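Local coordinates for protein putative SAM-dependent O-methyltranferase (Podospora anserina, PDB 4YMH) that probably transfers methyl groups from S-adenosylmethionine to hydroxyl groups of acceptor substrates, and here holds the spent cofactor S-adenosylhomocysteine, at residues P7-E10 and E11-D14; E98-P101 and K102-A105; Q230-W233 and K234-A237. All blocks are in the same frame, centred on the assembly; numbering follows the deposited sequence.

Interaction 1: P7-E10 and E11-D14; sequences PFNE and ETAD
Glu11 brings its CB to 4.1 Å from Asn9 OD1, then its extended chain leads away. Thr12, one residue on, carries the contact. Thr12 N donates to Asn9 OD1 (3.0 Å) almost straight in line with the amide C=O, while Thr12 OG1 donates to the same OD1 at 2.6 Å from a direction 33° off the carbonyl plane. Asn9 turns its CG between backbone N and carbonyl carbon (chi1 63°), which swings the amide back over the first turn to receive both bonds. A water takes a hydrogen bond from Asn9 ND2, and the CG2 branch of Thr12 meets Phe8 CD1 at 3.7 Å. Replacing Thr12 by an alanine removes the hydroxyl and CG2, which would probably leave Asn9 OD1 with the backbone N-H alone of its two donors and open a gap beside the Phe8 ring. Ala13 N donates to Asn9 O (2.9 Å), and Ala13 CB rests against Phe8 CB at 3.8 Å. Asp14 N closes the next turn on Glu10 O, and a second water links that carbonyl to Asp14 OD1. Phe8 and Thr12 also pack on Cys185 of the second subunit. Together this is an asparagine N-cap, starting helix 10-22.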
loop_
_atom_site.group_PDB
_atom_site.type_symbol
_atom_site.label_atom_id
_atom_site.label_comp_id
_atom_site.label_asym_id
_atom_site.label_seq_id
_atom_site.Cartn_x
_atom_site.Cartn_y
_atom_site.Cartn_z
ATOM N N PRO A 7 -3.634 -13.126 10.245
ATOM C CA PRO A 7 -4.737 -14.056 9.979
ATOM C C PRO A 7 -6.021 -13.583 10.674
ATOM O O PRO A 7 -5.996 -13.210 11.852
ATOM C CB PRO A 7 -4.220 -15.383 10.553
ATOM C CG PRO A 7 -3.299 -14.978 11.660
ATOM C CD PRO A 7 -2.714 -13.633 11.284
ATOM N N PHE A 8 -7.119 -13.567 9.921
ATOM C CA PHE A 8 -8.440 -13.161 10.408
ATOM C C PHE A 8 -9.463 -14.193 9.916
ATOM O O PHE A 8 -9.343 -14.675 8.792
ATOM C CB PHE A 8 -8.825 -11.758 9.897
ATOM C CG PHE A 8 -8.029 -10.613 10.514
ATOM C CD1 PHE A 8 -8.071 -10.373 11.881
ATOM C CD2 PHE A 8 -7.281 -9.762 9.719
ATOM C CE1 PHE A 8 -7.366 -9.326 12.450
ATOM C CE2 PHE A 8 -6.559 -8.697 10.286
ATOM C CZ PHE A 8 -6.607 -8.484 11.650
ATOM N N ASN A 9 -10.452 -14.550 10.730
ATOM C CA ASN A 9 -11.551 -15.341 10.187
ATOM C C ASN A 9 -12.498 -14.395 9.449
ATOM O O ASN A 9 -12.300 -13.182 9.482
ATOM C CB ASN A 9 -12.270 -16.173 11.271
ATOM C CG ASN A 9 -12.954 -15.336 12.356
ATOM O OD1 ASN A 9 -13.200 -14.145 12.202
ATOM N ND2 ASN A 9 -13.302 -15.993 13.454
ATOM N N GLU A 10 -13.509 -14.933 8.775
ATOM C CA GLU A 10 -14.370 -14.092 7.932
ATOM C C GLU A 10 -15.018 -12.905 8.660
ATOM O O GLU A 10 -14.934 -11.744 8.201
ATOM C CB GLU A 10 -15.465 -14.948 7.304
ATOM C CG GLU A 10 -14.947 -15.925 6.285
ATOM C CD GLU A 10 -16.015 -16.880 5.841
ATOM O OE1 GLU A 10 -16.027 -18.020 6.348
ATOM O OE2 GLU A 10 -16.842 -16.484 4.993
ATOM N N GLU A 11 -15.673 -13.200 9.784
ATOM C CA GLU A 11 -16.372 -12.176 10.559
ATOM C C GLU A 11 -15.415 -11.056 11.009
ATOM O O GLU A 11 -15.681 -9.843 10.830
ATOM C CB GLU A 11 -17.063 -12.813 11.775
ATOM C CG GLU A 11 -17.849 -11.821 12.614
ATOM C CD GLU A 11 -18.332 -12.397 13.938
ATOM O OE1 GLU A 11 -17.665 -12.154 14.970
ATOM O OE2 GLU A 11 -19.383 -13.072 13.952
ATOM N N THR A 12 -14.284 -11.472 11.570
ATOM C CA THR A 12 -13.310 -10.529 12.104
ATOM C C THR A 12 -12.672 -9.701 10.985
ATOM O O THR A 12 -12.438 -8.500 11.148
ATOM C CB THR A 12 -12.217 -11.262 12.913
ATOM O OG1 THR A 12 -12.839 -12.139 13.862
ATOM C CG2 THR A 12 -11.335 -10.274 13.656
ATOM N N ALA A 13 -12.401 -10.327 9.843
ATOM C CA ALA A 13 -11.853 -9.584 8.710
ATOM C C ALA A 13 -12.828 -8.467 8.297
ATOM O O ALA A 13 -12.406 -7.332 8.016
ATOM C CB ALA A 13 -11.572 -10.518 7.533
ATOM N N ASP A 14 -14.127 -8.775 8.286
ATOM C CA ASP A 14 -15.101 -7.742 7.923
ATOM C C ASP A 14 -15.150 -6.613 8.968
ATOM O O ASP A 14 -15.286 -5.425 8.619
ATOM C CB ASP A 14 -16.489 -8.354 7.725
ATOM C CG ASP A 14 -16.605 -9.130 6.419
ATOM O OD1 ASP A 14 -15.763 -8.925 5.511
ATOM O OD2 ASP A 14 -17.538 -9.951 6.302
HETATM O O HOH W 1 -14.835 -14.420 15.304
HETATM O O HOH W 2 -14.354 -11.660 5.016
#

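Interaction 2: E98-P101 and K102-A105; sequences EYSP and KMIA. With SAH (S-adenosyl-L-homocysteine), chain E.
Glu98 faces two ways: its carboxylate grips the cofactor ribose, and its CG lies 3.6 Å from Ile104 CG1 on the first turn of helix 101-114. The ribose hydroxyls are divided between the two oxygens, SAH O3' donating to Glu98 OE1 (3.0 Å) and SAH O2' to Glu98 OE2 (2.8 Å). Tyr99 lays one ring face over the adenine, with SAH C5 3.3 Å above the ring plane and offset toward its rim. A first torsion of 87°, CG between backbone N and carbonyl carbon, turns the ring over the purine.

Outside this first shell, Ser100 N donates to Glu98 OE2 at 2.9 Å through the anti lone pair, and Tyr75 N binds Glu98 OE1. Each oxygen thus accepts from a ribose hydroxyl and a backbone N-H, OE1 taking a further weak bond from Cys74 N, which should hold the group's rotation. Ser100 is in turn the N-cap of the helix: its OG takes a weak bond from Met103 N (3.3 Å), while Ser100 O accepts a shorter one from Ile104 N (2.8 Å). The Met103 side chain touches Phe42 and Tyr75, the latter also in the cofactor site. An acidic residue ending the second strand, bound to both ribose hydroxyls, is the hallmark of class I methyltransferases. The donors gathered round this carboxylate, close to a helix N-terminus, would be expected to favour its negative charge and so its role as a double acceptor.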
loop_
_atom_site.group_PDB
_atom_site.type_symbol
_atom_site.label_atom_id
_atom_site.label_comp_id
_atom_site.label_asym_id
_atom_site.label_seq_id
_atom_site.Cartn_x
_atom_site.Cartn_y
_atom_site.Cartn_z
ATOM N N GLU A 98 -12.895 -0.268 -21.916
ATOM C CA GLU A 98 -13.948 -1.225 -21.562
ATOM C C GLU A 98 -14.495 -1.934 -22.794
ATOM O O GLU A 98 -14.646 -1.307 -23.841
ATOM C CB GLU A 98 -15.083 -0.505 -20.813
ATOM C CG GLU A 98 -16.312 -1.370 -20.545
ATOM C CD GLU A 98 -16.023 -2.572 -19.646
ATOM O OE1 GLU A 98 -15.398 -2.391 -18.574
ATOM O OE2 GLU A 98 -16.431 -3.704 -20.009
ATOM N N TYR A 99 -14.851 -3.196 -22.685
ATOM C CA TYR A 99 -15.402 -3.912 -23.838
ATOM C C TYR A 99 -16.854 -4.325 -23.773
ATOM O O TYR A 99 -17.436 -4.618 -24.759
ATOM C CB TYR A 99 -14.534 -5.106 -24.223
ATOM C CG TYR A 99 -14.817 -6.383 -23.515
ATOM C CD1 TYR A 99 -14.700 -7.593 -24.170
ATOM C CD2 TYR A 99 -15.146 -6.404 -22.188
ATOM C CE1 TYR A 99 -14.908 -8.777 -23.510
ATOM C CE2 TYR A 99 -15.377 -7.580 -21.527
ATOM C CZ TYR A 99 -15.260 -8.761 -22.182
ATOM O OH TYR A 99 -15.482 -9.955 -21.525
ATOM N N SER A 100 -17.426 -4.344 -22.606
ATOM C CA SER A 100 -18.817 -4.796 -22.495
ATOM C C SER A 100 -19.829 -3.702 -22.842
ATOM O O SER A 100 -19.883 -2.683 -22.159
ATOM C CB SER A 100 -19.098 -5.309 -21.080
ATOM O OG SER A 100 -20.493 -5.393 -20.844
ATOM N N PRO A 101 -20.648 -3.927 -23.887
ATOM C CA PRO A 101 -21.672 -2.958 -24.306
ATOM C C PRO A 101 -22.552 -2.495 -23.141
ATOM O O PRO A 101 -22.771 -1.295 -22.950
ATOM C CB PRO A 101 -22.496 -3.742 -25.327
ATOM C CG PRO A 101 -21.546 -4.744 -25.881
ATOM C CD PRO A 101 -20.639 -5.126 -24.741
ATOM N N LYS A 102 -23.041 -3.458 -22.366
ATOM C CA LYS A 102 -23.836 -3.183 -21.177
ATOM C C LYS A 102 -23.128 -2.212 -20.213
ATOM O O LYS A 102 -23.721 -1.211 -19.757
ATOM C CB LYS A 102 -24.165 -4.504 -20.484
ATOM C CG LYS A 102 -24.700 -4.405 -19.074
ATOM C CD LYS A 102 -24.990 -5.797 -18.514
ATOM C CE LYS A 102 -23.750 -6.690 -18.584
ATOM N NZ LYS A 102 -23.999 -8.074 -18.066
ATOM N N MET A 103 -21.855 -2.478 -19.933
ATOM C CA MET A 103 -21.121 -1.656 -18.961
ATOM C C MET A 103 -20.700 -0.317 -19.558
ATOM O O MET A 103 -20.611 0.671 -18.848
ATOM C CB MET A 103 -19.896 -2.398 -18.413
ATOM C CG MET A 103 -20.244 -3.667 -17.633
ATOM S SD MET A 103 -21.830 -3.613 -16.744
ATOM C CE MET A 103 -21.507 -2.375 -15.472
ATOM N N ILE A 104 -20.463 -0.287 -20.865
ATOM C CA ILE A 104 -20.187 0.960 -21.567
ATOM C C ILE A 104 -21.393 1.916 -21.489
ATOM O O ILE A 104 -21.238 3.093 -21.158
ATOM C CB ILE A 104 -19.826 0.685 -23.044
ATOM C CG1 ILE A 104 -18.409 0.101 -23.144
ATOM C CG2 ILE A 104 -19.952 1.960 -23.885
ATOM C CD1 ILE A 104 -18.120 -0.542 -24.476
ATOM N N ALA A 105 -22.584 1.398 -21.773
ATOM C CA ALA A 105 -23.807 2.192 -21.654
ATOM C C ALA A 105 -23.981 2.703 -20.220
ATOM O O ALA A 105 -24.212 3.913 -19.996
ATOM C CB ALA A 105 -25.015 1.381 -22.079
HETATM N N SAH E . -12.504 -1.083 -12.236
HETATM C CA SAH E . -13.859 -1.346 -11.839
HETATM C CB SAH E . -14.215 -2.821 -12.002
HETATM C CG SAH E . -13.685 -3.536 -13.241
HETATM S SD SAH E . -14.339 -5.160 -13.350
HETATM C C SAH E . -14.093 -0.951 -10.407
HETATM O O SAH E . -15.218 -0.739 -10.018
HETATM O OXT SAH E . -13.137 -0.859 -9.652
HETATM C "C5'" SAH E . -13.552 -5.629 -14.837
HETATM C "C4'" SAH E . -14.119 -4.974 -16.087
HETATM O "O4'" SAH E . -13.287 -5.274 -17.192
HETATM C "C3'" SAH E . -15.486 -5.497 -16.454
HETATM O "O3'" SAH E . -16.403 -4.441 -16.614
HETATM C "C2'" SAH E . -15.279 -6.214 -17.764
HETATM O "O2'" SAH E . -16.392 -6.181 -18.600
HETATM C "C1'" SAH E . -14.055 -5.544 -18.338
HETATM N N9 SAH E . -13.288 -6.400 -19.254
HETATM C C8 SAH E . -13.076 -7.700 -19.166
HETATM N N7 SAH E . -12.330 -8.126 -20.170
HETATM C C5 SAH E . -12.049 -7.087 -20.917
HETATM C C6 SAH E . -11.284 -6.835 -22.136
HETATM N N6 SAH E . -10.689 -7.846 -22.729
HETATM N N1 SAH E . -11.207 -5.594 -22.607
HETATM C C2 SAH E . -11.810 -4.595 -21.972
HETATM N N3 SAH E . -12.513 -4.739 -20.865
HETATM C C4 SAH E . -12.664 -5.943 -20.301
#

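Interaction 3: Q230-W233 and K234-A237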
loop_
_atom_site.group_PDB
_atom_site.type_symbol
_atom_site.label_atom_id
_atom_site.label_comp_id
_atom_site.label_asym_id
_atom_site.label_seq_id
_atom_site.Cartn_x
_atom_site.Cartn_y
_atom_site.Cartn_z
ATOM N N GLN A 230 2.274 -3.698 -7.481
ATOM C CA GLN A 230 2.847 -2.398 -7.844
ATOM C C GLN A 230 4.016 -2.625 -8.784
ATOM O O GLN A 230 4.905 -3.436 -8.498
ATOM C CB GLN A 230 3.332 -1.632 -6.596
ATOM C CG GLN A 230 2.230 -1.389 -5.573
ATOM C CD GLN A 230 2.690 -0.582 -4.374
ATOM O OE1 GLN A 230 3.872 -0.281 -4.219
ATOM N NE2 GLN A 230 1.745 -0.215 -3.527
ATOM N N ILE A 231 4.036 -1.901 -9.892
ATOM C CA ILE A 231 5.107 -2.051 -10.872
ATOM C C ILE A 231 5.696 -0.682 -11.180
ATOM O O ILE A 231 4.953 0.266 -11.436
ATOM C CB ILE A 231 4.604 -2.701 -12.178
ATOM C CG1 ILE A 231 3.927 -4.052 -11.894
ATOM C CG2 ILE A 231 5.753 -2.862 -13.163
ATOM C CD1 ILE A 231 3.251 -4.676 -13.132
ATOM N N ARG A 232 7.023 -0.572 -11.151
ATOM C CA ARG A 232 7.663 0.680 -11.575
ATOM C C ARG A 232 8.829 0.357 -12.488
ATOM O O ARG A 232 9.313 -0.767 -12.496
ATOM C CB ARG A 232 8.146 1.504 -10.367
ATOM C CG ARG A 232 9.265 0.845 -9.572
ATOM C CD ARG A 232 9.759 1.692 -8.380
ATOM N NE ARG A 232 10.484 2.892 -8.810
ATOM C CZ ARG A 232 11.807 2.967 -8.968
ATOM N NH1 ARG A 232 12.584 1.911 -8.724
ATOM N NH2 ARG A 232 12.359 4.102 -9.374
ATOM N N TRP A 233 9.292 1.326 -13.262
ATOM C CA TRP A 233 10.563 1.145 -13.950
ATOM C C TRP A 233 11.671 1.032 -12.910
ATOM O O TRP A 233 11.675 1.792 -11.930
ATOM C CB TRP A 233 10.880 2.322 -14.878
ATOM C CG TRP A 233 9.923 2.569 -16.006
ATOM C CD1 TRP A 233 9.017 3.588 -16.101
ATOM C CD2 TRP A 233 9.811 1.819 -17.223
ATOM N NE1 TRP A 233 8.343 3.511 -17.294
ATOM C CE2 TRP A 233 8.806 2.433 -17.999
ATOM C CE3 TRP A 233 10.457 0.683 -17.727
ATOM C CZ2 TRP A 233 8.433 1.955 -19.257
ATOM C CZ3 TRP A 233 10.079 0.203 -18.984
ATOM C CH2 TRP A 233 9.082 0.841 -19.728
ATOM N N LYS A 234 12.617 0.113 -13.122
ATOM C CA LYS A 234 13.881 0.155 -12.379
ATOM C C LYS A 234 14.538 1.509 -12.583
ATOM O O LYS A 234 14.395 2.098 -13.656
ATOM C CB LYS A 234 14.850 -0.933 -12.837
ATOM C CG LYS A 234 14.487 -2.338 -12.442
ATOM C CD LYS A 234 15.730 -3.235 -12.586
ATOM C CE LYS A 234 15.358 -4.721 -12.568
ATOM N NZ LYS A 234 14.583 -5.090 -11.356
ATOM N N ASP A 235 15.271 1.996 -11.578
ATOM C CA ASP A 235 15.942 3.291 -11.704
ATOM C C ASP A 235 16.691 3.401 -13.034
ATOM O O ASP A 235 16.555 4.387 -13.765
ATOM C CB ASP A 235 16.925 3.523 -10.545
ATOM C CG ASP A 235 16.227 3.850 -9.228
ATOM O OD1 ASP A 235 15.031 4.215 -9.253
ATOM O OD2 ASP A 235 16.889 3.753 -8.167
ATOM N N GLY A 236 17.465 2.372 -13.357
ATOM C CA GLY A 236 18.274 2.395 -14.568
ATOM C C GLY A 236 17.515 2.198 -15.874
ATOM O O GLY A 236 18.047 2.493 -16.945
ATOM N N ALA A 237 16.278 1.704 -15.787
ATOM C CA ALA A 237 15.481 1.382 -16.971
ATOM C C ALA A 237 14.627 2.561 -17.437
ATOM O O ALA A 237 14.014 2.512 -18.513
ATOM C CB ALA A 237 14.586 0.170 -16.692
HETATM O O HOH W 3 15.334 0.513 -9.214
#
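Trp233 and Ala237 meet where the chain turns back after its last strand, CE3 of the Trp233 indole lying 4.3 Å from Ala237 CB and 4.1 Å from Ala237 O. The same indole sends its NE1 to the carbonyl of Leu163, so the ring is held by a polar bond as well as by contact. Trp233 O is less well served: it is buried by the turn and finds no partner anywhere in the model.

Lys234, the next residue, directs its side chain away from the strand, and NZ reaches Ile217 O and the carboxylate of Asp218. Lys234 O accepts from Ala237 N (2.9 Å), and this bond closes the turn.

Arg232 supplies the charged part of the example. Arg232 NH2 donates to Asp235 OD1 at 2.7 Å, with the N-H pointing well at the oxygen (165°) and the oxygen near the guanidinium plane; NH1 adds a weak bond to that same atom. Both nitrogens thus go to OD1, and with the guanidinium and carboxylate planes 77° apart this is not a side-by-side pair. The arginine bends at chi3 (-69°), bringing the group round toward the turn, where a water joins NH1 to Asp235 N. Asp218 is a second anionic partner of Arg232, which also touches Arg62 of the second subunit.

Trp233 packs against Leu158 of helix 150-159, and the strand that carries it, 228-233, runs antiparallel between strands 167-171 and 217-222.

The three sites follow one another along the chain and stand well apart, their centres 33 to 35 Å from each other and no two touching. Interaction 1 opens the N-terminal helix 10-22, interaction 2 joins strand 93-98 to helix 101-114, and interaction 3 closes the last strand, 228-233. Interactions 2 and 3 each start from a strand of the same seven-stranded mixed sheet but lie on opposite sides of the chain's centre. Interaction 2 forms part of the cofactor site and meets no other chain of the assembly, whereas interactions 1 and 3, about 18 Å apart at their nearest atoms, both meet the second subunit. Cofactor binding and subunit contact thus draw on separate local turns of one Rossmann-like fold.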